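Capsid protein (Bocavirus gorilla/GBoV1/2009, PDB 7LNK) probably assembles, as the structural coat protein of a parvovirus, in sixty copies into the T=1 icosahedral capsid. Local coordinates at residues I106-G110 / A111-Y115; P162-N165 / E166-D169; S254-E257 / P258-P262; I407-D410 / H411-T415. All coordinates share one frame; numbering follows the deposited sequence.

Contact 1 (I106-G110 / A111-Y115)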
ATOM      1  N   ILE A 106      90.151 -52.645  33.570  1.00 25.39           N
ATOM      2  CA  ILE A 106      90.816 -53.737  34.266  1.00 25.39           C
ATOM      3  C   ILE A 106      92.214 -53.270  34.633  1.00 25.39           C
ATOM      4  O   ILE A 106      93.025 -52.967  33.752  1.00 25.39           O
ATOM      5  CB  ILE A 106      90.875 -55.006  33.409  1.00 24.15           C
ATOM      6  CG1 ILE A 106      89.470 -55.506  33.110  1.00 24.15           C
ATOM      7  CG2 ILE A 106      91.642 -56.084  34.132  1.00 24.15           C
ATOM      8  CD1 ILE A 106      89.431 -56.573  32.077  1.00 24.15           C
ATOM      9  N   LEU A 107      92.496 -53.213  35.927  1.00 29.60           N
ATOM     10  CA  LEU A 107      93.781 -52.761  36.436  1.00 29.60           C
ATOM     11  C   LEU A 107      94.524 -53.943  37.032  1.00 29.60           C
ATOM     12  O   LEU A 107      94.074 -54.522  38.022  1.00 29.60           O
ATOM     13  CB  LEU A 107      93.610 -51.684  37.505  1.00 28.01           C
ATOM     14  CG  LEU A 107      93.376 -50.235  37.101  1.00 28.01           C
ATOM     15  CD1 LEU A 107      94.460 -49.807  36.141  1.00 28.01           C
ATOM     16  CD2 LEU A 107      92.017 -50.067  36.473  1.00 28.01           C
ATOM     17  N   SER A 108      95.661 -54.291  36.446  1.00 35.46           N
ATOM     18  CA  SER A 108      96.520 -55.327  37.000  1.00 35.46           C
ATOM     19  C   SER A 108      97.719 -54.661  37.656  1.00 35.46           C
ATOM     20  O   SER A 108      98.602 -54.141  36.964  1.00 35.46           O
ATOM     21  CB  SER A 108      96.968 -56.304  35.916  1.00 35.53           C
ATOM     22  OG  SER A 108      95.861 -57.008  35.385  1.00 35.53           O
ATOM     23  N   ASN A 109      97.745 -54.676  38.985  1.00 39.95           N
ATOM     24  CA  ASN A 109      98.850 -54.146  39.769  1.00 39.95           C
ATOM     25  C   ASN A 109      99.814 -55.240  40.206  1.00 39.95           C
ATOM     26  O   ASN A 109     100.808 -54.955  40.879  1.00 39.95           O
ATOM     27  CB  ASN A 109      98.305 -53.392  40.985  1.00 42.23           C
ATOM     28  CG  ASN A 109      99.359 -52.560  41.681  1.00 42.23           C
ATOM     29  OD1 ASN A 109     100.299 -52.075  41.051  1.00 42.23           O
ATOM     30  ND2 ASN A 109      99.203 -52.382  42.987  1.00 42.23           N
ATOM     31  N   GLY A 110      99.543 -56.483  39.828  1.00 41.07           N
ATOM     32  CA  GLY A 110     100.218 -57.629  40.396  1.00 41.07           C
ATOM     33  C   GLY A 110      99.313 -58.835  40.289  1.00 41.07           C
ATOM     34  O   GLY A 110      98.459 -58.891  39.400  1.00 41.07           O
ATOM     35  N   ALA A 111      99.493 -59.815  41.174  1.00 41.08           N
ATOM     36  CA  ALA A 111      98.544 -60.921  41.242  1.00 41.08           C
ATOM     37  C   ALA A 111      97.136 -60.424  41.555  1.00 41.08           C
ATOM     38  O   ALA A 111      96.150 -61.122  41.289  1.00 41.08           O
ATOM     39  CB  ALA A 111      98.998 -61.940  42.286  1.00 40.94           C
ATOM     40  N   ASP A 112      97.021 -59.223  42.119  1.00 38.86           N
ATOM     41  CA  ASP A 112      95.715 -58.659  42.425  1.00 38.86           C
ATOM     42  C   ASP A 112      95.226 -57.778  41.283  1.00 38.86           C
ATOM     43  O   ASP A 112      95.960 -56.931  40.770  1.00 38.86           O
ATOM     44  CB  ASP A 112      95.777 -57.849  43.717  1.00 41.63           C
ATOM     45  CG  ASP A 112      95.941 -58.722  44.943  1.00 41.63           C
ATOM     46  OD1 ASP A 112      95.711 -59.945  44.837  1.00 41.63           O
ATOM     47  OD2 ASP A 112      96.300 -58.188  46.012  1.00 41.63           O
ATOM     48  N   THR A 113      93.973 -57.980  40.891  1.00 32.92           N
ATOM     49  CA  THR A 113      93.354 -57.240  39.803  1.00 32.92           C
ATOM     50  C   THR A 113      92.197 -56.427  40.358  1.00 32.92           C
ATOM     51  O   THR A 113      91.382 -56.946  41.123  1.00 32.92           O
ATOM     52  CB  THR A 113      92.861 -58.186  38.709  1.00 32.47           C
ATOM     53  OG1 THR A 113      93.968 -58.933  38.195  1.00 32.47           O
ATOM     54  CG2 THR A 113      92.239 -57.407  37.579  1.00 32.47           C
ATOM     55  N   THR A 114      92.126 -55.160  39.974  1.00 28.58           N
ATOM     56  CA  THR A 114      91.073 -54.274  40.434  1.00 28.58           C
ATOM     57  C   THR A 114      90.258 -53.778  39.251  1.00 28.58           C
ATOM     58  O   THR A 114      90.708 -53.802  38.105  1.00 28.58           O
ATOM     59  CB  THR A 114      91.628 -53.086  41.225  1.00 29.54           C
ATOM     60  OG1 THR A 114      92.555 -52.356  40.419  1.00 29.54           O
ATOM     61  CG2 THR A 114      92.320 -53.569  42.477  1.00 29.54           C
ATOM     62  N   TYR A 115      89.043 -53.342  39.554  1.00 26.33           N
ATOM     63  CA  TYR A 115      88.011 -53.069  38.565  1.00 26.33           C
ATOM     64  C   TYR A 115      87.363 -51.746  38.924  1.00 26.33           C
ATOM     65  O   TYR A 115      86.782 -51.613  40.004  1.00 26.33           O
ATOM     66  CB  TYR A 115      86.989 -54.200  38.574  1.00 26.21           C
ATOM     67  CG  TYR A 115      87.592 -55.509  38.169  1.00 26.21           C
ATOM     68  CD1 TYR A 115      88.237 -55.645  36.961  1.00 26.21           C
ATOM     69  CD2 TYR A 115      87.645 -56.566  39.058  1.00 26.21           C
ATOM     70  CE1 TYR A 115      88.816 -56.825  36.602  1.00 26.21           C
ATOM     71  CE2 TYR A 115      88.240 -57.742  38.714  1.00 26.21           C
ATOM     72  CZ  TYR A 115      88.824 -57.869  37.484  1.00 26.21           C
ATOM     73  OH  TYR A 115      89.424 -59.049  37.127  1.00 26.21           O
TER
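Leu107 and Thr114 are the hydrogen-bonded pair in an antiparallel β hairpin formed by the end of strand 86-108, the D strand of the jelly roll, and strand 113-117, the returning arm of the D-E loop. In parvoviruses the corresponding hairpin, between the D and E strands, rises around the fivefold axis, and the exposed position here is consistent with that role.

Two backbone bonds hold the pair: Leu107 N gives to Thr114 O at 2.9 Å, and Thr114 N returns to Leu107 O at 2.8 Å, both nearly straight with N-H...O angles of 167°. Closer to the turn a weak bond runs from Asn109 N to Asp112 O, and the chain reverses through Gly110. Leu107 O also receives a CA-H...O contact from Thr113.

Side chains divide between the two faces. Leu107 and Thr114 share one, where the Thr114 hydroxyl sits between its own backbone N and carbonyl carbon; this chi1 of 58° places Thr114 OG1 3.2 Å from Leu107 CB. Ile106, Ser108, Thr113 and Tyr115 line the other; there the methyls Ile106 CG2 and Thr113 CG2 meet at 3.7 Å. A neighbouring subunit continues the packing, with its Pro426 on Ile106, its Val425 on Tyr115, and its Gln105 side-chain amide bonded to Tyr115 O.

Ile106 and Tyr115 run side by side, pointing the same way, and the isoleucine approaches the ring at its edge: CG1 lies in the ring plane, 3.8 Å from Tyr115 CE1.

Contact 2 (P162-N165 / E166-D169)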
ATOM      1  N   PRO A 162      86.865 -68.090   5.772  1.00 23.34           N
ATOM      2  CA  PRO A 162      86.852 -67.315   4.531  1.00 23.34           C
ATOM      3  C   PRO A 162      86.855 -68.177   3.291  1.00 23.34           C
ATOM      4  O   PRO A 162      86.388 -67.743   2.235  1.00 23.34           O
ATOM      5  CB  PRO A 162      88.126 -66.479   4.647  1.00 23.21           C
ATOM      6  CG  PRO A 162      89.024 -67.315   5.454  1.00 23.21           C
ATOM      7  CD  PRO A 162      88.180 -68.059   6.425  1.00 23.21           C
ATOM      8  N   ILE A 163      87.410 -69.382   3.377  1.00 25.00           N
ATOM      9  CA  ILE A 163      87.677 -70.188   2.200  1.00 25.00           C
ATOM     10  C   ILE A 163      87.813 -71.632   2.646  1.00 25.00           C
ATOM     11  O   ILE A 163      88.050 -71.916   3.818  1.00 25.00           O
ATOM     12  CB  ILE A 163      88.958 -69.677   1.515  1.00 25.02           C
ATOM     13  CG1 ILE A 163      89.121 -70.249   0.121  1.00 25.02           C
ATOM     14  CG2 ILE A 163      90.160 -70.059   2.339  1.00 25.02           C
ATOM     15  CD1 ILE A 163      90.106 -69.472  -0.658  1.00 25.02           C
ATOM     16  N   LEU A 164      87.663 -72.558   1.703  1.00 27.04           N
ATOM     17  CA  LEU A 164      87.986 -73.950   1.980  1.00 27.04           C
ATOM     18  C   LEU A 164      89.491 -74.105   1.834  1.00 27.04           C
ATOM     19  O   LEU A 164      90.047 -73.801   0.777  1.00 27.04           O
ATOM     20  CB  LEU A 164      87.245 -74.880   1.027  1.00 27.48           C
ATOM     21  CG  LEU A 164      87.195 -76.361   1.403  1.00 27.48           C
ATOM     22  CD1 LEU A 164      85.945 -76.971   0.820  1.00 27.48           C
ATOM     23  CD2 LEU A 164      88.417 -77.133   0.985  1.00 27.48           C
ATOM     24  N   ASN A 165      90.154 -74.576   2.890  1.00 29.37           N
ATOM     25  CA  ASN A 165      91.602 -74.425   2.973  1.00 29.37           C
ATOM     26  C   ASN A 165      92.334 -75.291   1.955  1.00 29.37           C
ATOM     27  O   ASN A 165      93.225 -74.804   1.252  1.00 29.37           O
ATOM     28  CB  ASN A 165      92.083 -74.746   4.384  1.00 29.38           C
ATOM     29  CG  ASN A 165      93.512 -74.338   4.607  1.00 29.38           C
ATOM     30  OD1 ASN A 165      93.987 -73.371   4.022  1.00 29.38           O
ATOM     31  ND2 ASN A 165      94.215 -75.079   5.442  1.00 29.38           N
ATOM     32  N   GLU A 166      91.990 -76.577   1.866  1.00 30.84           N
ATOM     33  CA  GLU A 166      92.745 -77.470   0.994  1.00 30.84           C
ATOM     34  C   GLU A 166      92.671 -77.011  -0.456  1.00 30.84           C
ATOM     35  O   GLU A 166      93.554 -77.322  -1.265  1.00 30.84           O
ATOM     36  CB  GLU A 166      92.237 -78.905   1.135  1.00 32.31           C
ATOM     37  CG  GLU A 166      93.037 -79.927   0.346  1.00 32.31           C
ATOM     38  CD  GLU A 166      94.459 -80.093   0.855  1.00 32.31           C
ATOM     39  OE1 GLU A 166      94.753 -79.659   1.985  1.00 32.31           O
ATOM     40  OE2 GLU A 166      95.299 -80.640   0.117  1.00 32.31           O
ATOM     41  N   LEU A 167      91.630 -76.258  -0.799  1.00 29.98           N
ATOM     42  CA  LEU A 167      91.551 -75.643  -2.115  1.00 29.98           C
ATOM     43  C   LEU A 167      92.451 -74.422  -2.219  1.00 29.98           C
ATOM     44  O   LEU A 167      92.883 -74.057  -3.313  1.00 29.98           O
ATOM     45  CB  LEU A 167      90.106 -75.265  -2.418  1.00 29.28           C
ATOM     46  CG  LEU A 167      89.202 -76.253  -3.145  1.00 29.28           C
ATOM     47  CD1 LEU A 167      89.035 -77.548  -2.405  1.00 29.28           C
ATOM     48  CD2 LEU A 167      87.861 -75.586  -3.303  1.00 29.28           C
ATOM     49  N   ALA A 168      92.675 -73.730  -1.111  1.00 30.54           N
ATOM     50  CA  ALA A 168      93.482 -72.518  -1.091  1.00 30.54           C
ATOM     51  C   ALA A 168      94.910 -72.736  -0.604  1.00 30.54           C
ATOM     52  O   ALA A 168      95.664 -71.776  -0.479  1.00 30.54           O
ATOM     53  CB  ALA A 168      92.813 -71.453  -0.233  1.00 29.54           C
ATOM     54  N   ASP A 169      95.297 -73.961  -0.273  1.00 31.32           N
ATOM     55  CA  ASP A 169      96.495 -74.091   0.546  1.00 31.32           C
ATOM     56  C   ASP A 169      97.799 -74.030  -0.240  1.00 31.32           C
ATOM     57  O   ASP A 169      98.863 -74.074   0.383  1.00 31.32           O
ATOM     58  CB  ASP A 169      96.447 -75.378   1.373  1.00 32.37           C
ATOM     59  CG  ASP A 169      96.332 -76.615   0.529  1.00 32.37           C
ATOM     60  OD1 ASP A 169      96.152 -76.500  -0.700  1.00 32.37           O
ATOM     61  OD2 ASP A 169      96.440 -77.716   1.100  1.00 32.37           O
TER
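Ile163 presses on Ala168 where the loop after strand 153-160 winds into a short, weakly bonded helical turn, part of the long excursion between the E and F strands of the jelly roll. With CG1 anti to its backbone N (chi1 -167°), Ile163 carries CD1 to within 3.4 Å of Ala168 CB, and Ile184 of helix 179-186 also touches it.

Leu164 follows. Its carbonyl oxygen takes two weak bonds at once, from Leu167 N at 3.3 Å and Ala168 N at 3.2 Å. Its side chain runs aslant that of Leu167, methyl to methyl, with CD2 and Leu167 CD1 3.5 Å apart. The two leucines face a neighbouring subunit, whose Leu229 packs on Leu164 and whose Met348 packs on Leu167, so this turn forms part of a subunit interface.

Asn165 closes the segment. Its carbonyl oxygen receives a further weak bond from Ala168 N, which is thereby shared between two acceptors. Beyond it Glu166 OE2 is hydrogen-bonded to Asn299 N, and the acidic side chains of Asp169, Asp171 and Glu181 gather nearby. The Asn165 and Asp169 side chains cross at about a right angle, their amide and carboxylate planes 67° apart, with Asn165 OD1 4.1 Å from Asp169 CB.

Contact 3 (S254-E257 / P258-P262)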
ATOM      1  N   SER A 254      46.581-114.329  -7.622  1.00 27.80           N
ATOM      2  CA  SER A 254      45.608-114.403  -6.549  1.00 27.80           C
ATOM      3  C   SER A 254      45.236-113.005  -6.094  1.00 27.80           C
ATOM      4  O   SER A 254      45.932-112.028  -6.372  1.00 27.80           O
ATOM      5  CB  SER A 254      46.136-115.222  -5.370  1.00 28.93           C
ATOM      6  OG  SER A 254      47.270-114.607  -4.798  1.00 28.93           O
ATOM      7  N   ARG A 255      44.115-112.928  -5.393  1.00 27.42           N
ATOM      8  CA  ARG A 255      43.666-111.683  -4.803  1.00 27.42           C
ATOM      9  C   ARG A 255      44.508-111.378  -3.577  1.00 27.42           C
ATOM     10  O   ARG A 255      44.739-112.248  -2.733  1.00 27.42           O
ATOM     11  CB  ARG A 255      42.193-111.788  -4.422  1.00 25.72           C
ATOM     12  CG  ARG A 255      41.556-110.507  -3.960  1.00 25.72           C
ATOM     13  CD  ARG A 255      40.132-110.768  -3.548  1.00 25.72           C
ATOM     14  NE  ARG A 255      39.319-111.234  -4.663  1.00 25.72           N
ATOM     15  CZ  ARG A 255      38.705-110.436  -5.525  1.00 25.72           C
ATOM     16  NH1 ARG A 255      38.801-109.126  -5.397  1.00 25.72           N
ATOM     17  NH2 ARG A 255      37.989-110.948  -6.509  1.00 25.72           N
ATOM     18  N   ILE A 256      44.983-110.137  -3.487  1.00 27.37           N
ATOM     19  CA  ILE A 256      45.798-109.743  -2.351  1.00 27.37           C
ATOM     20  C   ILE A 256      44.985-109.890  -1.073  1.00 27.37           C
ATOM     21  O   ILE A 256      43.773-109.648  -1.051  1.00 27.37           O
ATOM     22  CB  ILE A 256      46.316-108.311  -2.549  1.00 26.81           C
ATOM     23  CG1 ILE A 256      47.264-108.257  -3.738  1.00 26.81           C
ATOM     24  CG2 ILE A 256      47.075-107.854  -1.366  1.00 26.81           C
ATOM     25  CD1 ILE A 256      47.678-106.874  -4.125  1.00 26.81           C
ATOM     26  N   GLU A 257      45.649-110.317  -0.005  1.00 28.15           N
ATOM     27  CA  GLU A 257      44.954-110.604   1.239  1.00 28.15           C
ATOM     28  C   GLU A 257      44.368-109.326   1.829  1.00 28.15           C
ATOM     29  O   GLU A 257      44.946-108.249   1.673  1.00 28.15           O
ATOM     30  CB  GLU A 257      45.903-111.251   2.238  1.00 29.91           C
ATOM     31  CG  GLU A 257      46.376-112.618   1.827  1.00 29.91           C
ATOM     32  CD  GLU A 257      45.235-113.580   1.618  1.00 29.91           C
ATOM     33  OE1 GLU A 257      44.257-113.519   2.388  1.00 29.91           O
ATOM     34  OE2 GLU A 257      45.318-114.409   0.691  1.00 29.91           O
ATOM     35  N   PRO A 258      43.225-109.408   2.510  1.00 27.42           N
ATOM     36  CA  PRO A 258      42.583-108.178   2.989  1.00 27.42           C
ATOM     37  C   PRO A 258      43.400-107.470   4.045  1.00 27.42           C
ATOM     38  O   PRO A 258      43.301-106.251   4.202  1.00 27.42           O
ATOM     39  CB  PRO A 258      41.254-108.691   3.551  1.00 26.95           C
ATOM     40  CG  PRO A 258      41.026-109.969   2.859  1.00 26.95           C
ATOM     41  CD  PRO A 258      42.380-110.581   2.760  1.00 26.95           C
ATOM     42  N   TYR A 259      44.211-108.225   4.781  1.00 28.30           N
ATOM     43  CA  TYR A 259      45.002-107.671   5.865  1.00 28.30           C
ATOM     44  C   TYR A 259      46.340-107.113   5.411  1.00 28.30           C
ATOM     45  O   TYR A 259      46.993-106.414   6.189  1.00 28.30           O
ATOM     46  CB  TYR A 259      45.190-108.737   6.931  1.00 29.87           C
ATOM     47  CG  TYR A 259      45.746-110.020   6.388  1.00 29.87           C
ATOM     48  CD1 TYR A 259      47.107-110.213   6.253  1.00 29.87           C
ATOM     49  CD2 TYR A 259      44.901-111.054   6.031  1.00 29.87           C
ATOM     50  CE1 TYR A 259      47.605-111.388   5.756  1.00 29.87           C
ATOM     51  CE2 TYR A 259      45.387-112.229   5.544  1.00 29.87           C
ATOM     52  CZ  TYR A 259      46.738-112.393   5.406  1.00 29.87           C
ATOM     53  OH  TYR A 259      47.221-113.579   4.916  1.00 29.87           O
ATOM     54  N   SER A 260      46.786-107.413   4.198  1.00 28.33           N
ATOM     55  CA  SER A 260      47.834-106.628   3.563  1.00 28.33           C
ATOM     56  C   SER A 260      47.251-105.964   2.326  1.00 28.33           C
ATOM     57  O   SER A 260      47.095-106.599   1.294  1.00 28.33           O
ATOM     58  CB  SER A 260      49.004-107.508   3.192  1.00 29.09           C
ATOM     59  OG  SER A 260      48.612-108.474   2.245  1.00 29.09           O
ATOM     60  N   LYS A 261      46.977-104.704   2.407  1.00 26.71           N
ATOM     61  CA  LYS A 261      46.715-103.998   1.172  1.00 26.71           C
ATOM     62  C   LYS A 261      47.974-103.294   0.674  1.00 26.71           C
ATOM     63  O   LYS A 261      48.859-102.965   1.466  1.00 26.71           O
ATOM     64  CB  LYS A 261      45.562-103.036   1.353  1.00 24.93           C
ATOM     65  CG  LYS A 261      44.304-103.832   1.566  1.00 24.93           C
ATOM     66  CD  LYS A 261      43.098-103.003   1.826  1.00 24.93           C
ATOM     67  CE  LYS A 261      41.901-103.893   2.013  1.00 24.93           C
ATOM     68  NZ  LYS A 261      40.717-103.093   2.347  1.00 24.93           N
ATOM     69  N   PRO A 262      48.087-103.068  -0.631  1.00 26.10           N
ATOM     70  CA  PRO A 262      49.223-102.304  -1.142  1.00 26.10           C
ATOM     71  C   PRO A 262      49.175-100.874  -0.639  1.00 26.10           C
ATOM     72  O   PRO A 262      48.105-100.290  -0.461  1.00 26.10           O
ATOM     73  CB  PRO A 262      49.029-102.357  -2.658  1.00 26.37           C
ATOM     74  CG  PRO A 262      48.215-103.556  -2.881  1.00 26.37           C
ATOM     75  CD  PRO A 262      47.269-103.604  -1.728  1.00 26.37           C
TER
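Pro258 abuts Glu257 directly, and the two side chains slant across one another: Glu257 OE1 comes over to the ring carbon Pro258 CD at 3.5 Å.

Tyr259 makes the main side-chain contact. Its CG occupies the site between backbone N and carbonyl carbon (chi1 53°), which folds the phenol back alongside Glu257, the two pointing the same way. Glu257 CB then sits over one face of the ring, 3.7 Å from the centroid and displaced toward the rim, in a CH-pi contact. Farther out, Glu257 CG meets Tyr259 OH at 3.3 Å, while the carboxylate plane is inclined 34° to the ring.

At Ser260 the reversal is complete. Residues Glu257 to Ser260 form a type I β turn just after strand 252-255, within the long surface loop that parvovirus coat proteins insert between the G and H strands. Its closing bond, Ser260 N to Glu257 O, is weak at 3.2 Å.

Lys261 points away, and its NZ bonds the carbonyls of Asn232 and Val235 and forms a salt bridge with Asp141 of a neighbouring subunit. Glu142 of that same subunit pairs with Arg255, so the turn is flanked by charged links between chains.

Pro262 brings the chain back to Ile256; the side chains reach toward each other tip to tip, with Ile256 CD1 3.6 Å from Pro262 CG.

Contact 4 (I407-D410 / H411-T415)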
ATOM      1  N   ILE A 407      65.233 -75.528  12.086  1.00 22.61           N
ATOM      2  CA  ILE A 407      64.430 -74.957  11.013  1.00 22.61           C
ATOM      3  C   ILE A 407      65.313 -74.050  10.176  1.00 22.61           C
ATOM      4  O   ILE A 407      65.781 -73.014  10.656  1.00 22.61           O
ATOM      5  CB  ILE A 407      63.232 -74.182  11.573  1.00 22.30           C
ATOM      6  CG1 ILE A 407      62.285 -75.128  12.293  1.00 22.30           C
ATOM      7  CG2 ILE A 407      62.510 -73.446  10.470  1.00 22.30           C
ATOM      8  CD1 ILE A 407      61.235 -74.414  13.080  1.00 22.30           C
ATOM      9  N   ALA A 408      65.526 -74.414   8.919  1.00 22.98           N
ATOM     10  CA  ALA A 408      66.337 -73.606   8.022  1.00 22.98           C
ATOM     11  C   ALA A 408      65.507 -72.467   7.462  1.00 22.98           C
ATOM     12  O   ALA A 408      64.395 -72.679   6.976  1.00 22.98           O
ATOM     13  CB  ALA A 408      66.904 -74.452   6.888  1.00 22.87           C
ATOM     14  N   MET A 409      66.052 -71.261   7.534  1.00 23.70           N
ATOM     15  CA  MET A 409      65.389 -70.078   7.020  1.00 23.70           C
ATOM     16  C   MET A 409      66.353 -69.288   6.157  1.00 23.70           C
ATOM     17  O   MET A 409      67.559 -69.280   6.398  1.00 23.70           O
ATOM     18  CB  MET A 409      64.877 -69.192   8.143  1.00 24.66           C
ATOM     19  CG  MET A 409      63.760 -69.801   8.943  1.00 24.66           C
ATOM     20  SD  MET A 409      63.156 -68.633  10.151  1.00 24.66           S
ATOM     21  CE  MET A 409      64.462 -68.712  11.351  1.00 24.66           C
ATOM     22  N   ASP A 410      65.805 -68.633   5.136  1.00 24.16           N
ATOM     23  CA  ASP A 410      66.599 -67.697   4.353  1.00 24.16           C
ATOM     24  C   ASP A 410      67.200 -66.631   5.252  1.00 24.16           C
ATOM     25  O   ASP A 410      68.419 -66.439   5.283  1.00 24.16           O
ATOM     26  CB  ASP A 410      65.740 -67.068   3.260  1.00 26.55           C
ATOM     27  CG  ASP A 410      65.421 -68.036   2.148  1.00 26.55           C
ATOM     28  OD1 ASP A 410      66.108 -69.072   2.052  1.00 26.55           O
ATOM     29  OD2 ASP A 410      64.483 -67.769   1.371  1.00 26.55           O
ATOM     30  N   HIS A 411      66.359 -65.928   5.993  1.00 23.08           N
ATOM     31  CA  HIS A 411      66.856 -65.020   7.012  1.00 23.08           C
ATOM     32  C   HIS A 411      66.419 -65.481   8.390  1.00 23.08           C
ATOM     33  O   HIS A 411      65.238 -65.345   8.738  1.00 23.08           O
ATOM     34  CB  HIS A 411      66.370 -63.603   6.736  1.00 24.42           C
ATOM     35  CG  HIS A 411      66.926 -63.029   5.475  1.00 24.42           C
ATOM     36  ND1 HIS A 411      66.363 -63.264   4.241  1.00 24.42           N
ATOM     37  CD2 HIS A 411      68.027 -62.277   5.251  1.00 24.42           C
ATOM     38  CE1 HIS A 411      67.078 -62.657   3.313  1.00 24.42           C
ATOM     39  NE2 HIS A 411      68.093 -62.051   3.900  1.00 24.42           N
ATOM     40  N   PRO A 412      67.319 -66.019   9.199  1.00 21.67           N
ATOM     41  CA  PRO A 412      67.014 -66.272  10.592  1.00 21.67           C
ATOM     42  C   PRO A 412      67.023 -64.973  11.370  1.00 21.67           C
ATOM     43  O   PRO A 412      67.196 -63.896  10.782  1.00 21.67           O
ATOM     44  CB  PRO A 412      68.162 -67.191  11.029  1.00 21.99           C
ATOM     45  CG  PRO A 412      68.618 -67.813   9.811  1.00 21.99           C
ATOM     46  CD  PRO A 412      68.521 -66.746   8.782  1.00 21.99           C
ATOM     47  N   PRO A 413      66.828 -65.019  12.684  1.00 20.83           N
ATOM     48  CA  PRO A 413      67.090 -63.826  13.485  1.00 20.83           C
ATOM     49  C   PRO A 413      68.516 -63.355  13.272  1.00 20.83           C
ATOM     50  O   PRO A 413      69.460 -64.148  13.292  1.00 20.83           O
ATOM     51  CB  PRO A 413      66.853 -64.304  14.915  1.00 20.08           C
ATOM     52  CG  PRO A 413      65.877 -65.359  14.770  1.00 20.08           C
ATOM     53  CD  PRO A 413      66.149 -66.052  13.476  1.00 20.08           C
ATOM     54  N   GLY A 414      68.662 -62.056  13.037  1.00 20.21           N
ATOM     55  CA  GLY A 414      69.981 -61.508  12.806  1.00 20.21           C
ATOM     56  C   GLY A 414      70.879 -61.684  14.013  1.00 20.21           C
ATOM     57  O   GLY A 414      70.426 -61.728  15.156  1.00 20.21           O
ATOM     58  N   THR A 415      72.169 -61.801  13.750  1.00 19.05           N
ATOM     59  CA  THR A 415      73.134 -61.913  14.827  1.00 19.05           C
ATOM     60  C   THR A 415      73.505 -60.530  15.323  1.00 19.05           C
ATOM     61  O   THR A 415      73.867 -59.655  14.535  1.00 19.05           O
ATOM     62  CB  THR A 415      74.381 -62.655  14.366  1.00 18.59           C
ATOM     63  OG1 THR A 415      74.020 -63.978  13.961  1.00 18.59           O
ATOM     64  CG2 THR A 415      75.374 -62.738  15.490  1.00 18.59           C
TER
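Met409 reaches across the bend to the two prolines that follow, touching them with its terminal methyl. Its chain is extended through chi2 and then bends at chi3 (-76°), which swings CE against Pro412 CA at 3.6 Å and Pro413 CD at 3.8 Å. The Met409 and Pro413 side chains cross at about a right angle. Nearer the backbone, Met409 CB lies 3.9 Å from the His411 carbonyl oxygen, and Met409 O is 3.6 Å from Pro412 CD. Trp388 packs against both Met409 and Pro412, while Phe211 and Phe213 pack on Pro413, so these apolar groups pack against strands 207-223 and 388-390.

This bend joins strand 407-409, paired in parallel with strand 388-390, to strand 415-420, the H strand of the parvovirus jelly roll. It is thus where the long insertion between the G and H strands returns to the β-barrel core. No hydrogen bond crosses the bend, and consecutive prolines at 412 and 413 restrict the backbone.

His411 takes the outer side. Its imidazole is folded back so that one face looks onto the preceding carbonyl: Asp410 O is 3.7 Å from His411 CG. The ring also meets that of His131, the two planes about 35° apart.

Asp410 is likewise exposed, and its carboxylate turns away from the bend, making a long, weak ion pair with Lys391. Asp410 O, over one face of the imidazole, also lies 3.5 Å from Pro412 CD.

The four contacts are separate local turns and bends in one coat subunit, strung along the chain and nowhere touching. Contacts 1 and 3 lie on opposite sides of the subunit centre, with their own centres about 82 Å apart. Contact 4 is the most central, about 12 Å from the centre of the chain, and marks the return to the jelly roll of the loop that contains contact 3, about 48 Å away between centres. Contacts 2 and 4 come nearest each other, about 16 Å between closest atoms. Contacts 1, 2 and 3 all lie at subunit interfaces, consistent with a part in holding the shell together; in contact 4 Ala408 alone meets another subunit.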